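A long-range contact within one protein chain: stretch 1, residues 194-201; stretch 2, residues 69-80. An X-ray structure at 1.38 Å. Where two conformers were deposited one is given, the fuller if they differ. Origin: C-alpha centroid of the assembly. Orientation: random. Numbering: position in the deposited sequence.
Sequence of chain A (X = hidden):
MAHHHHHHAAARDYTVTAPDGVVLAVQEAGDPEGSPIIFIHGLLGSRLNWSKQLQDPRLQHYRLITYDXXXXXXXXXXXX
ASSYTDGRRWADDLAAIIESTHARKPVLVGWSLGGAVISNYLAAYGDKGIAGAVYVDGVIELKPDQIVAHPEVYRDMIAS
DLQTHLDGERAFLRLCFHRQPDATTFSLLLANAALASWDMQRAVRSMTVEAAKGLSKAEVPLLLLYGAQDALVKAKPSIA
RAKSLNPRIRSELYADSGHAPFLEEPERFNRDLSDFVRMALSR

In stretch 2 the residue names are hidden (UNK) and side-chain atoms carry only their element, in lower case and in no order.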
# COMPACT_ATOMS: atom_id res chain seq x y z
N ALA A 194 13.36 4.20 8.62
CA ALA A 194 13.72 5.16 9.66
C ALA A 194 13.33 6.59 9.31
O ALA A 194 13.29 7.45 10.21
CB ALA A 194 15.20 5.09 9.94
N LEU A 195 13.00 6.85 8.05
CA LEU A 195 12.50 8.17 7.66
C LEU A 195 11.07 8.40 8.12
O LEU A 195 10.62 9.55 8.15
CB LEU A 195 12.54 8.33 6.14
CG LEU A 195 13.90 8.12 5.50
CD1 LEU A 195 13.76 8.20 3.97
CD2 LEU A 195 14.88 9.16 5.97
N ALA A 196 10.35 7.35 8.46
CA ALA A 196 8.92 7.55 8.80
C ALA A 196 8.74 8.35 10.09
O ALA A 196 9.45 8.19 11.08
CB ALA A 196 8.20 6.19 8.90
N SER A 197 7.72 9.20 10.07
CA SER A 197 7.39 10.06 11.20
C SER A 197 6.94 9.27 12.41
O SER A 197 6.06 8.42 12.32
CB SER A 197 6.26 11.03 10.78
OG SER A 197 5.63 11.58 11.94
N TRP A 198 7.51 9.58 13.58
CA TRP A 198 7.10 8.94 14.82
C TRP A 198 5.68 9.38 15.21
O TRP A 198 4.95 8.64 15.88
CB TRP A 198 8.08 9.26 15.94
CG TRP A 198 9.41 8.61 15.80
CD1 TRP A 198 10.02 8.18 14.64
CD2 TRP A 198 10.31 8.31 16.86
NE1 TRP A 198 11.23 7.62 14.93
CE2 TRP A 198 11.45 7.71 16.29
CE3 TRP A 198 10.27 8.53 18.24
CZ2 TRP A 198 12.52 7.26 17.07
CZ3 TRP A 198 11.32 8.08 19.01
CH2 TRP A 198 12.43 7.46 18.43
N ASP A 199 5.28 10.58 14.78
CA ASP A 199 3.90 11.04 15.04
C ASP A 199 2.93 10.19 14.24
O ASP A 199 1.90 9.76 14.74
CB ASP A 199 3.74 12.51 14.67
CG ASP A 199 4.70 13.42 15.44
OD1 ASP A 199 4.67 13.33 16.67
OD2 ASP A 199 5.49 14.17 14.81
N MET A 200 3.27 9.95 12.98
CA MET A 200 2.48 9.09 12.12
C MET A 200 2.39 7.70 12.73
O MET A 200 1.29 7.13 12.84
CB MET A 200 3.09 9.05 10.73
CG MET A 200 2.34 8.13 9.78
SD MET A 200 2.81 6.38 9.90
CE MET A 200 4.58 6.49 9.50
N GLN A 201 3.54 7.15 13.18
CA GLN A 201 3.52 5.77 13.65
C GLN A 201 2.60 5.55 14.85
O GLN A 201 1.92 4.54 14.95
CB GLN A 201 4.92 5.30 14.04
CG GLN A 201 5.89 5.12 12.90
CD GLN A 201 7.21 4.69 13.47
OE1 GLN A 201 8.06 5.51 13.76
NE2 GLN A 201 7.34 3.39 13.75
N UNK A 69 3.56 7.93 0.96
CA UNK A 69 2.44 8.29 1.87
C UNK A 69 2.81 9.44 2.79
O UNK A 69 3.99 9.64 3.13
c UNK A 69 1.29 4.75 3.07
c UNK A 69 0.17 6.22 1.33
c UNK A 69 2.05 7.09 2.74
c UNK A 69 1.48 5.86 2.03
N UNK A 70 1.80 10.19 3.22
CA UNK A 70 2.05 11.16 4.28
C UNK A 70 2.77 10.46 5.44
O UNK A 70 2.51 9.29 5.78
c UNK A 70 -1.47 11.70 6.01
c UNK A 70 -0.27 10.88 5.43
c UNK A 70 -2.28 13.88 5.18
n UNK A 70 -2.30 14.40 6.42
n UNK A 70 -2.58 14.64 4.14
c UNK A 70 0.75 11.82 4.77
n UNK A 70 -1.96 12.61 4.98
N UNK A 71 3.70 11.18 6.06
CA UNK A 71 4.47 10.61 7.16
C UNK A 71 5.61 9.71 6.77
O UNK A 71 6.30 9.22 7.66
N UNK A 72 5.80 9.48 5.47
CA UNK A 72 6.78 8.53 4.95
C UNK A 72 7.72 9.15 3.93
O UNK A 72 7.38 10.15 3.29
n UNK A 72 4.06 6.75 5.75
c UNK A 72 5.31 6.45 5.23
c UNK A 72 6.05 7.36 4.28
c UNK A 72 3.65 5.73 6.50
n UNK A 72 4.59 4.79 6.48
c UNK A 72 5.62 5.21 5.68
N UNK A 73 8.89 8.53 3.75
CA UNK A 73 9.77 8.87 2.65
C UNK A 73 10.12 10.35 2.62
O UNK A 73 10.57 10.91 3.65
N UNK A 74 9.86 11.00 1.49
CA UNK A 74 10.11 12.44 1.33
C UNK A 74 8.82 13.24 1.23
O UNK A 74 8.85 14.43 0.87
c UNK A 74 11.03 12.70 0.12
c UNK A 74 13.11 12.28 1.55
c UNK A 74 13.28 12.39 -1.01
c UNK A 74 12.40 12.01 0.22
N UNK A 75 7.70 12.63 1.60
CA UNK A 75 6.46 13.38 1.70
C UNK A 75 6.39 14.18 3.00
O UNK A 75 7.18 13.97 3.94
o UNK A 75 5.10 12.09 0.21
c UNK A 75 5.25 12.47 1.57
N UNK A 76 5.45 15.12 3.07
CA UNK A 76 5.27 15.90 4.28
C UNK A 76 4.90 15.03 5.47
O UNK A 76 4.27 13.96 5.35
N UNK A 77 5.31 15.51 6.64
CA UNK A 77 5.17 14.77 7.89
C UNK A 77 4.60 15.67 8.98
O UNK A 77 5.32 16.07 9.90
c UNK A 77 6.52 14.18 8.32
c UNK A 77 8.46 12.67 7.59
n UNK A 77 9.35 12.74 5.25
c UNK A 77 7.14 13.33 7.20
c UNK A 77 9.00 11.86 6.41
N UNK A 78 3.30 15.97 8.91
CA UNK A 78 2.69 16.81 9.95
C UNK A 78 2.88 16.22 11.34
O UNK A 78 2.99 15.01 11.51
c UNK A 78 1.03 15.79 8.51
c UNK A 78 1.21 16.85 9.57
c UNK A 78 2.36 15.61 7.84
N UNK A 79 2.94 17.09 12.33
CA UNK A 79 3.14 16.66 13.71
C UNK A 79 1.83 16.24 14.39
O UNK A 79 1.85 15.43 15.32
c UNK A 79 3.80 17.78 14.52
N UNK A 80 0.70 16.75 13.94
CA UNK A 80 -0.56 16.48 14.64
C UNK A 80 -1.03 15.05 14.40
O UNK A 80 -1.18 14.65 13.23
o UNK A 80 -2.12 20.23 16.54
c UNK A 80 -1.66 18.85 14.65
c UNK A 80 -2.07 19.06 16.11
o UNK A 80 -2.36 18.08 16.83
c UNK A 80 -1.71 17.41 14.20
O HOH W 1 5.93 14.18 12.14
O HOH W 2 1.99 13.41 17.67

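Position 69 carries four side-chain carbons, forked at the second, and none comes near stretch 1; it is Leu69. At position 70, three carbons lead to a nitrogen and then to a carbon bearing two more nitrogens, a guanidinium group whose nitrogens are all hydrogen-bonded elsewhere in the structure. This is Arg70. Position 71 has no side-chain atoms. An ideal CB here would lie 2.7 Å from Met200 CG, a clash, and would be jammed against the carbonyl oxygen of the preceding residue, so the position is Gly71.

At position 72, one carbon precedes a five-membered ring of three carbons and two nitrogens, the imidazole of His72. Its CA-to-CB bond points away from stretch 1, yet the ring comes close: Met200 CE lies over one face, 3.2 Å from His72 CE1. His72 ND1 donates to Arg70 O at 3.0 Å, which helps hold the ring in place, and the backbone closes a type II turn from Leu69.

Position 73 again lacks a side chain, and its positive phi of 56° favours glycine: Gly73. Its carbonyl O lies 4.1 Å from Leu195 CB. Four carbons forked at the second mark position 74 as Leu74, which makes no contact within 4.5 Å. One carbon and one oxygen at position 75 give a hydroxyl and, with it, Ser75; its backbone N bonds to His72 O in a type II' turn. Position 76, without side-chain atoms and remote from stretch 1, is Gly76.

Position 77 has four carbons in a row ending in nitrogen, with its CB 4.0 Å from Ser197 CB: Lys77. Its CE approaches Leu195 O to 3.3 Å, while NZ turns back to Gly73 O (2.7 Å) and Ser75 O (2.8 Å), bracing its own loop. Three carbons closing a ring onto the backbone nitrogen identify position 78 as Pro78. The single carbon at position 79, 4.0 Å from Asp199 OD2, belongs to Ala79. Position 80 has three carbons, the last carrying two oxygens; Glu80 points away from stretch 1.

The contact centres on one direct hydrogen bond, from Ser197 N to Gly71 O (2.8 Å, nearly linear), beside which Ala196 CA makes a CA-H...O contact with the same oxygen at 3.3 Å. Ser197 OG caps the helix by accepting from Met200 N at 3.1 Å. Water extends the polar link: one molecule joins Lys77 O, Ser197 OG and Asp199 OD2, and a second donates to both Ala79 O and Asp199 OD1. Met200 packing on His72 completes the buried side.

Stretch 2 (69-80) LRGHGLSGKPAE
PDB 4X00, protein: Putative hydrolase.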